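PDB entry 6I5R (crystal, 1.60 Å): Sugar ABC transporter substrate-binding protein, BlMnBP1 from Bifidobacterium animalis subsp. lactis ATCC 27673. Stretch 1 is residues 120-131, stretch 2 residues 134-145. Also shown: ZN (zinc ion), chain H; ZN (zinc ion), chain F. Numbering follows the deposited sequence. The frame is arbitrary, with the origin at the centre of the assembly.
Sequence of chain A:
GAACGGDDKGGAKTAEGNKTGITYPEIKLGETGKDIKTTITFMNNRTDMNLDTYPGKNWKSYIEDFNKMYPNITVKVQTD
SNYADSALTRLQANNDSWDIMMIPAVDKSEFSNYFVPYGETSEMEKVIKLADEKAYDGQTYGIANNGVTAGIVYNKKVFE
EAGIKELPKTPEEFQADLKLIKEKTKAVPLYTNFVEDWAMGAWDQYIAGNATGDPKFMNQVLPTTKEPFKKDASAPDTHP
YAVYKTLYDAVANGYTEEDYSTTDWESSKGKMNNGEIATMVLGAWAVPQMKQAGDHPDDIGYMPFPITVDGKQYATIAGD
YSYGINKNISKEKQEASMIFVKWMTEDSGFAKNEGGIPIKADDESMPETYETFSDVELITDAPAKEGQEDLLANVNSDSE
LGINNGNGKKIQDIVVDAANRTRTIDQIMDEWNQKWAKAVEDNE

Stretch 1, residues 120-131: ETSEMEKVIKLA
Stretch 2, residues 134-145: KAYDGQTYGIAN

Ile-143 anchors the apolar centre. Its chi angles are m and t, and its CD1 lies 3.8 Å from Met-124 CE. Ile-143 CG1 lies 3.8 Å from Ile-128 CD1. Met-124 is m, m, m; Ile-128 is p, t. Both point toward stretch 2. Met-124 CG also packs 3.9 Å from Thr-140 CB. Nearby, Leu-130 (m, t; phi/psi 62/36) brings CD1 to 4.4 Å from Ala-144 CB.

Water 2 links the backbones beside it: it lies 2.8 Å from Lys-129 O and accepts from Ala-144 N (2.9 Å).

Further out, hydroxyls form a relay. Thr-121 OG1 donates to Thr-140 OG1 (2.9 Å), which donates to Ala-131 O (2.7 Å). Both threonines are m. Thr-140 thus bridges Thr-121 at the helix start and Ala-131 in the loop after it.

At the edge, extended strands 135-136 and 139-140 form a hairpin through a type I' turn, Tyr-136 to Gln-139. Asp-137 (39/40) and Gly-138 (84/8) take positive phi, which favours glycine at Gly-138. Tyr-136 N bonds Gln-139 O at 2.8 Å. Glu-120 and Gln-139 form an antiparallel, non-hydrogen-bonded pair, CA to CA 4.5 Å; their side chains diverge. Glu-120 sits at the N-cap position, right before the helix that starts at Thr-121. Residues 121-124 have phi/psi near -65/-35, and Met-124 N bonds Glu-120 O (2.9 Å). Thr-121 N donates to Gly-138 O (2.9 Å, 170°). Glu-120 OE1 and OE2 bind ZN of chain H at 2.1 and 2.3 Å; Asp-137 OD1 and OD2 bind ZN of chain F at 2.0 and 2.4 Å.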

ATOM      1  N   GLU A 120      -6.777   2.304 -23.153  1.00 20.37           N
ATOM      2  CA  GLU A 120      -7.848   1.390 -22.786  1.00 19.11           C
ATOM      3  C   GLU A 120      -7.299   0.370 -21.806  1.00 16.67           C
ATOM      4  O   GLU A 120      -6.219  -0.181 -22.019  1.00 21.08           O
ATOM      5  CB  GLU A 120      -8.395   0.626 -23.996  1.00 21.60           C
ATOM      6  CG  GLU A 120      -9.598   1.218 -24.723  1.00 22.04           C
ATOM      7  CD  GLU A 120     -10.139   0.243 -25.771  1.00 22.69           C
ATOM      8  OE1 GLU A 120     -10.482  -0.897 -25.453  1.00 21.05           O
ATOM      9  OE2 GLU A 120     -10.199   0.587 -26.949  1.00 32.55           O
ATOM     10  N   THR A 121      -8.069   0.058 -20.764  1.00 18.13           N
ATOM     11  CA  THR A 121      -7.597  -0.920 -19.789  1.00 20.72           C
ATOM     12  C   THR A 121      -7.354  -2.284 -20.441  1.00 21.34           C
ATOM     13  O   THR A 121      -6.367  -2.971 -20.138  1.00 16.65           O
ATOM     14  CB  THR A 121      -8.594  -1.041 -18.641  1.00 18.98           C
ATOM     15  OG1 THR A 121      -8.822   0.249 -18.065  1.00 16.40           O
ATOM     16  CG2 THR A 121      -8.068  -1.976 -17.569  1.00 21.82           C
ATOM     17  N   SER A 122      -8.209  -2.667 -21.382  1.00 17.07           N
ATOM     18  CA  SER A 122      -8.015  -3.958 -22.019  1.00 20.50           C
ATOM     19  C   SER A 122      -6.703  -4.015 -22.787  1.00 20.73           C
ATOM     20  O   SER A 122      -6.111  -5.098 -22.907  1.00 18.88           O
ATOM     21  CB  SER A 122      -9.177  -4.271 -22.947  1.00 20.80           C
ATOM     22  OG  SER A 122      -9.279  -3.320 -23.974  1.00 27.07           O
ATOM     23  N   GLU A 123      -6.258  -2.876 -23.362  1.00 18.43           N
ATOM     24  CA  GLU A 123      -4.949  -2.817 -24.014  1.00 21.72           C
ATOM     25  C   GLU A 123      -3.823  -2.756 -22.990  1.00 20.25           C
ATOM     26  O   GLU A 123      -2.750  -3.329 -23.209  1.00 22.00           O
ATOM     27  CB  GLU A 123      -4.865  -1.616 -24.981  1.00 23.03           C
ATOM     28  CG  GLU A 123      -5.566  -1.854 -26.338  1.00 21.15           C
ATOM     29  CD  GLU A 123      -5.033  -3.092 -27.065  1.00 25.78           C
ATOM     30  OE1 GLU A 123      -3.840  -3.114 -27.439  1.00 30.53           O
ATOM     31  OE2 GLU A 123      -5.811  -4.064 -27.220  1.00 31.00           O
ATOM     32  N   MET A 124      -4.034  -2.047 -21.873  1.00 21.19           N
ATOM     33  CA  MET A 124      -2.982  -1.922 -20.874  1.00 16.81           C
ATOM     34  C   MET A 124      -2.686  -3.268 -20.219  1.00 20.02           C
ATOM     35  O   MET A 124      -1.529  -3.580 -19.921  1.00 20.15           O
ATOM     36  CB  MET A 124      -3.372  -0.875 -19.834  1.00 18.66           C
ATOM     37  CG  MET A 124      -3.457   0.551 -20.382  1.00 17.99           C
ATOM     38  SD  MET A 124      -1.836   1.117 -20.958  1.00 16.43           S
ATOM     39  CE  MET A 124      -0.906   1.161 -19.407  1.00 18.30           C
ATOM     40  N   GLU A 125      -3.711  -4.088 -20.010  1.00 16.39           N
ATOM     41  CA  GLU A 125      -3.459  -5.362 -19.342  1.00 22.11           C
ATOM     42  C   GLU A 125      -2.544  -6.258 -20.164  1.00 21.27           C
ATOM     43  O   GLU A 125      -2.070  -7.273 -19.647  1.00 17.57           O
ATOM     44  CB  GLU A 125      -4.786  -6.058 -19.021  1.00 16.39           C
ATOM     45  CG  GLU A 125      -5.461  -6.737 -20.171  1.00 24.05           C
ATOM     46  CD  GLU A 125      -6.771  -7.416 -19.768  1.00 25.79           C
ATOM     47  OE1 GLU A 125      -7.312  -8.214 -20.586  1.00 33.20           O
ATOM     48  OE2 GLU A 125      -7.254  -7.124 -18.652  1.00 29.96           O
ATOM     49  N   LYS A 126      -2.303  -5.922 -21.430  1.00 17.19           N
ATOM     50  CA  LYS A 126      -1.335  -6.656 -22.232  1.00 21.46           C
ATOM     51  C   LYS A 126       0.108  -6.282 -21.897  1.00 24.09           C
ATOM     52  O   LYS A 126       1.025  -7.022 -22.262  1.00 22.10           O
ATOM     53  CB  LYS A 126      -1.579  -6.408 -23.723  1.00 23.35           C
ATOM     54  CG  LYS A 126      -3.000  -6.727 -24.183  1.00 23.42           C
ATOM     55  CD  LYS A 126      -3.219  -6.594 -25.718  1.00 25.74           C
ATOM     56  CE  LYS A 126      -4.687  -6.872 -26.049  1.00 25.12           C
ATOM     57  NZ  LYS A 126      -5.070  -6.812 -27.477  1.00 28.99           N
ATOM     58  N   VAL A 127       0.345  -5.178 -21.197  1.00 23.55           N
ATOM     59  CA  VAL A 127       1.705  -4.690 -21.034  1.00 20.94           C
ATOM     60  C   VAL A 127       2.027  -4.332 -19.593  1.00 19.12           C
ATOM     61  O   VAL A 127       3.197  -4.149 -19.240  1.00 21.36           O
ATOM     62  CB  VAL A 127       1.954  -3.482 -21.961  1.00 24.87           C
ATOM     63  CG1 VAL A 127       1.855  -3.935 -23.405  1.00 23.87           C
ATOM     64  CG2 VAL A 127       0.974  -2.377 -21.679  1.00 17.41           C
ATOM     65  N   ILE A 128       1.011  -4.249 -18.735  1.00 16.39           N
ATOM     66  CA  ILE A 128       1.262  -4.104 -17.310  1.00 17.10           C
ATOM     67  C   ILE A 128       0.325  -4.991 -16.508  1.00 19.15           C
ATOM     68  O   ILE A 128      -0.775  -5.338 -16.947  1.00 21.05           O
ATOM     69  CB  ILE A 128       1.115  -2.646 -16.818  1.00 19.97           C
ATOM     70  CG1 ILE A 128      -0.324  -2.180 -16.976  1.00 16.39           C
ATOM     71  CG2 ILE A 128       2.072  -1.706 -17.564  1.00 18.37           C
ATOM     72  CD1 ILE A 128      -0.537  -0.772 -16.413  1.00 16.39           C
ATOM     73  N   LYS A 129       0.774  -5.314 -15.295  1.00 20.61           N
ATOM     74  CA  LYS A 129      -0.054  -5.893 -14.252  1.00 18.25           C
ATOM     75  C   LYS A 129      -0.917  -4.821 -13.578  1.00 16.39           C
ATOM     76  O   LYS A 129      -0.600  -3.627 -13.585  1.00 21.35           O
ATOM     77  CB  LYS A 129       0.825  -6.569 -13.201  1.00 17.59           C
ATOM     78  CG  LYS A 129       1.739  -7.618 -13.774  1.00 22.26           C
ATOM     79  CD  LYS A 129       2.684  -8.217 -12.743  1.00 19.05           C
ATOM     80  CE  LYS A 129       3.821  -8.934 -13.460  1.00 22.06           C
ATOM     81  NZ  LYS A 129       4.886  -9.467 -12.565  1.00 26.65           N
ATOM     82  N   LEU A 130      -2.033  -5.259 -13.016  1.00 19.00           N
ATOM     83  CA  LEU A 130      -2.887  -4.412 -12.200  1.00 17.54           C
ATOM     84  C   LEU A 130      -3.438  -3.237 -13.000  1.00 19.86           C
ATOM     85  O   LEU A 130      -3.611  -2.143 -12.476  1.00 16.39           O
ATOM     86  CB  LEU A 130      -2.130  -3.919 -10.971  1.00 17.43           C
ATOM     87  CG  LEU A 130      -1.557  -5.068 -10.154  1.00 16.55           C
ATOM     88  CD1 LEU A 130      -0.597  -4.541  -9.086  1.00 19.73           C
ATOM     89  CD2 LEU A 130      -2.670  -5.870  -9.479  1.00 25.86           C
ATOM     90  N   ALA A 131      -3.728  -3.477 -14.280  1.00 18.94           N
ATOM     91  CA  ALA A 131      -4.163  -2.405 -15.156  1.00 17.69           C
ATOM     92  C   ALA A 131      -5.518  -1.849 -14.770  1.00 19.82           C
ATOM     93  O   ALA A 131      -5.797  -0.697 -15.090  1.00 16.39           O
ATOM     94  CB  ALA A 131      -4.209  -2.881 -16.616  1.00 18.63           C
ATOM     95  N   LYS A 134      -6.264   1.241 -11.063  1.00 16.95           N
ATOM     96  CA  LYS A 134      -6.535   2.678 -11.182  1.00 17.55           C
ATOM     97  C   LYS A 134      -7.120   2.944 -12.562  1.00 18.90           C
ATOM     98  O   LYS A 134      -6.466   3.491 -13.438  1.00 18.94           O
ATOM     99  CB  LYS A 134      -5.275   3.491 -10.952  1.00 18.82           C
ATOM    100  CG  LYS A 134      -4.529   3.122  -9.689  1.00 21.47           C
ATOM    101  CD  LYS A 134      -5.232   3.633  -8.447  1.00 19.90           C
ATOM    102  CE  LYS A 134      -4.374   3.482  -7.213  1.00 20.23           C
ATOM    103  NZ  LYS A 134      -5.085   3.912  -6.006  1.00 22.68           N
ATOM    104  N   ALA A 135      -8.366   2.515 -12.746  1.00 24.11           N
ATOM    105  CA  ALA A 135      -9.038   2.623 -14.026  1.00 16.50           C
ATOM    106  C   ALA A 135     -10.490   3.024 -13.801  1.00 19.63           C
ATOM    107  O   ALA A 135     -11.043   2.883 -12.697  1.00 16.39           O
ATOM    108  CB  ALA A 135      -8.930   1.309 -14.816  1.00 16.39           C
ATOM    109  N   TYR A 136     -11.101   3.532 -14.871  1.00 16.39           N
ATOM    110  CA  TYR A 136     -12.495   3.953 -14.785  1.00 16.39           C
ATOM    111  C   TYR A 136     -13.077   4.090 -16.183  1.00 21.14           C
ATOM    112  O   TYR A 136     -12.386   4.532 -17.107  1.00 17.65           O
ATOM    113  CB  TYR A 136     -12.666   5.296 -14.058  1.00 18.01           C
ATOM    114  CG  TYR A 136     -14.099   5.482 -13.664  1.00 17.18           C
ATOM    115  CD1 TYR A 136     -14.580   4.834 -12.562  1.00 19.20           C
ATOM    116  CD2 TYR A 136     -14.964   6.257 -14.401  1.00 17.77           C
ATOM    117  CE1 TYR A 136     -15.872   4.944 -12.181  1.00 26.80           C
ATOM    118  CE2 TYR A 136     -16.289   6.380 -14.026  1.00 18.88           C
ATOM    119  CZ  TYR A 136     -16.728   5.702 -12.912  1.00 22.79           C
ATOM    120  OH  TYR A 136     -18.030   5.766 -12.461  1.00 36.14           O
ATOM    121  N   ASP A 137     -14.382   3.805 -16.304  1.00 17.77           N
ATOM    122  CA  ASP A 137     -15.077   3.842 -17.602  1.00 18.94           C
ATOM    123  C   ASP A 137     -14.150   3.281 -18.700  1.00 20.27           C
ATOM    124  O   ASP A 137     -14.107   3.800 -19.809  1.00 17.23           O
ATOM    125  CB  ASP A 137     -15.589   5.280 -17.906  1.00 17.06           C
ATOM    126  CG  ASP A 137     -17.060   5.511 -17.442  1.00 22.06           C
ATOM    127  OD1 ASP A 137     -17.693   4.558 -17.064  1.00 17.32           O
ATOM    128  OD2 ASP A 137     -17.632   6.630 -17.483  1.00 34.39           O
ATOM    129  N   GLY A 138     -13.394   2.217 -18.397  1.00 19.43           N
ATOM    130  CA  GLY A 138     -12.621   1.477 -19.389  1.00 16.39           C
ATOM    131  C   GLY A 138     -11.250   2.026 -19.727  1.00 21.50           C
ATOM    132  O   GLY A 138     -10.607   1.542 -20.675  1.00 16.39           O
ATOM    133  N   GLN A 139     -10.784   3.032 -19.004  1.00 19.23           N
ATOM    134  CA  GLN A 139      -9.464   3.605 -19.227  1.00 17.33           C
ATOM    135  C   GLN A 139      -8.643   3.440 -17.952  1.00 16.39           C
ATOM    136  O   GLN A 139      -9.176   3.553 -16.844  1.00 16.39           O
ATOM    137  CB  GLN A 139      -9.550   5.075 -19.594  1.00 17.09           C
ATOM    138  CG  GLN A 139     -10.263   5.395 -20.875  1.00 20.32           C
ATOM    139  CD  GLN A 139      -9.436   5.079 -22.127  1.00 20.04           C
ATOM    140  OE1 GLN A 139      -8.254   5.383 -22.190  1.00 22.93           O
ATOM    141  NE2 GLN A 139     -10.079   4.492 -23.148  1.00 26.16           N
ATOM    142  N   THR A 140      -7.353   3.180 -18.130  1.00 16.83           N
ATOM    143  CA  THR A 140      -6.384   3.127 -17.042  1.00 16.39           C
ATOM    144  C   THR A 140      -5.695   4.481 -16.847  1.00 16.87           C
ATOM    145  O   THR A 140      -5.116   5.043 -17.789  1.00 16.39           O
ATOM    146  CB  THR A 140      -5.360   2.037 -17.349  1.00 19.80           C
ATOM    147  OG1 THR A 140      -6.012   0.753 -17.402  1.00 16.39           O
ATOM    148  CG2 THR A 140      -4.287   2.006 -16.294  1.00 21.73           C
ATOM    149  N   TYR A 141      -5.756   4.997 -15.612  1.00 16.39           N
ATOM    150  CA  TYR A 141      -5.204   6.299 -15.255  1.00 17.23           C
ATOM    151  C   TYR A 141      -3.996   6.227 -14.321  1.00 16.39           C
ATOM    152  O   TYR A 141      -3.356   7.259 -14.075  1.00 16.39           O
ATOM    153  CB  TYR A 141      -6.293   7.157 -14.600  1.00 19.18           C
ATOM    154  CG  TYR A 141      -7.425   7.477 -15.516  1.00 17.95           C
ATOM    155  CD1 TYR A 141      -8.561   6.666 -15.595  1.00 16.39           C
ATOM    156  CD2 TYR A 141      -7.381   8.617 -16.303  1.00 16.39           C
ATOM    157  CE1 TYR A 141      -9.598   6.992 -16.430  1.00 16.39           C
ATOM    158  CE2 TYR A 141      -8.388   8.926 -17.146  1.00 16.39           C
ATOM    159  CZ  TYR A 141      -9.507   8.134 -17.203  1.00 20.49           C
ATOM    160  OH  TYR A 141     -10.526   8.487 -18.076  1.00 16.39           O
ATOM    161  N   GLY A 142      -3.676   5.059 -13.793  1.00 16.39           N
ATOM    162  CA  GLY A 142      -2.494   4.904 -12.968  1.00 16.44           C
ATOM    163  C   GLY A 142      -1.811   3.582 -13.242  1.00 18.03           C
ATOM    164  O   GLY A 142      -2.451   2.581 -13.561  1.00 16.39           O
ATOM    165  N   ILE A 143      -0.486   3.599 -13.129  1.00 16.39           N
ATOM    166  CA  ILE A 143       0.352   2.409 -13.218  1.00 16.39           C
ATOM    167  C   ILE A 143       1.074   2.243 -11.884  1.00 18.56           C
ATOM    168  O   ILE A 143       1.691   3.188 -11.388  1.00 16.39           O
ATOM    169  CB  ILE A 143       1.371   2.517 -14.367  1.00 17.10           C
ATOM    170  CG1 ILE A 143       0.647   2.804 -15.694  1.00 16.39           C
ATOM    171  CG2 ILE A 143       2.231   1.261 -14.449  1.00 21.70           C
ATOM    172  CD1 ILE A 143       1.547   2.748 -16.931  1.00 16.39           C
ATOM    173  N   ALA A 144       1.029   1.039 -11.323  1.00 16.40           N
ATOM    174  CA  ALA A 144       1.608   0.827 -10.008  1.00 16.39           C
ATOM    175  C   ALA A 144       3.124   0.957 -10.054  1.00 19.07           C
ATOM    176  O   ALA A 144       3.765   0.600 -11.041  1.00 16.39           O
ATOM    177  CB  ALA A 144       1.215  -0.554  -9.476  1.00 16.39           C
ATOM    178  N   ASN A 145       3.694   1.490  -8.964  1.00 17.76           N
ATOM    179  CA  ASN A 145       5.149   1.626  -8.878  1.00 16.39           C
ATOM    180  C   ASN A 145       5.804   0.254  -8.698  1.00 20.91           C
ATOM    181  O   ASN A 145       6.897  -0.003  -9.228  1.00 16.39           O
ATOM    182  CB  ASN A 145       5.533   2.589  -7.739  1.00 16.39           C
ATOM    183  CG  ASN A 145       4.958   2.181  -6.371  1.00 19.92           C
ATOM    184  OD1 ASN A 145       4.235   1.208  -6.250  1.00 16.39           O
ATOM    185  ND2 ASN A 145       5.303   2.952  -5.331  1.00 17.20           N
TER
HETATM  186 ZN    ZN H 508     -11.191  -1.435 -27.343  0.77 23.75          ZN
HETATM  187 ZN    ZN F 506     -19.519   5.382 -16.743  1.00 20.75          ZN
HETATM  188  O   HOH W   1     -10.971  -1.333 -21.438  1.00 22.77           O
HETATM  189  O   HOH W   2      -0.658  -0.979 -12.601  1.00 16.39           O
HETATM  190  O   HOH W   3      -3.818   0.517 -12.505  1.00 16.39           O
HETATM  191  O   HOH W   4      -9.312  -1.956 -28.119  1.00 31.05           O
HETATM  192  O   HOH W   5     -10.919  -0.640 -28.781  1.00 32.28           O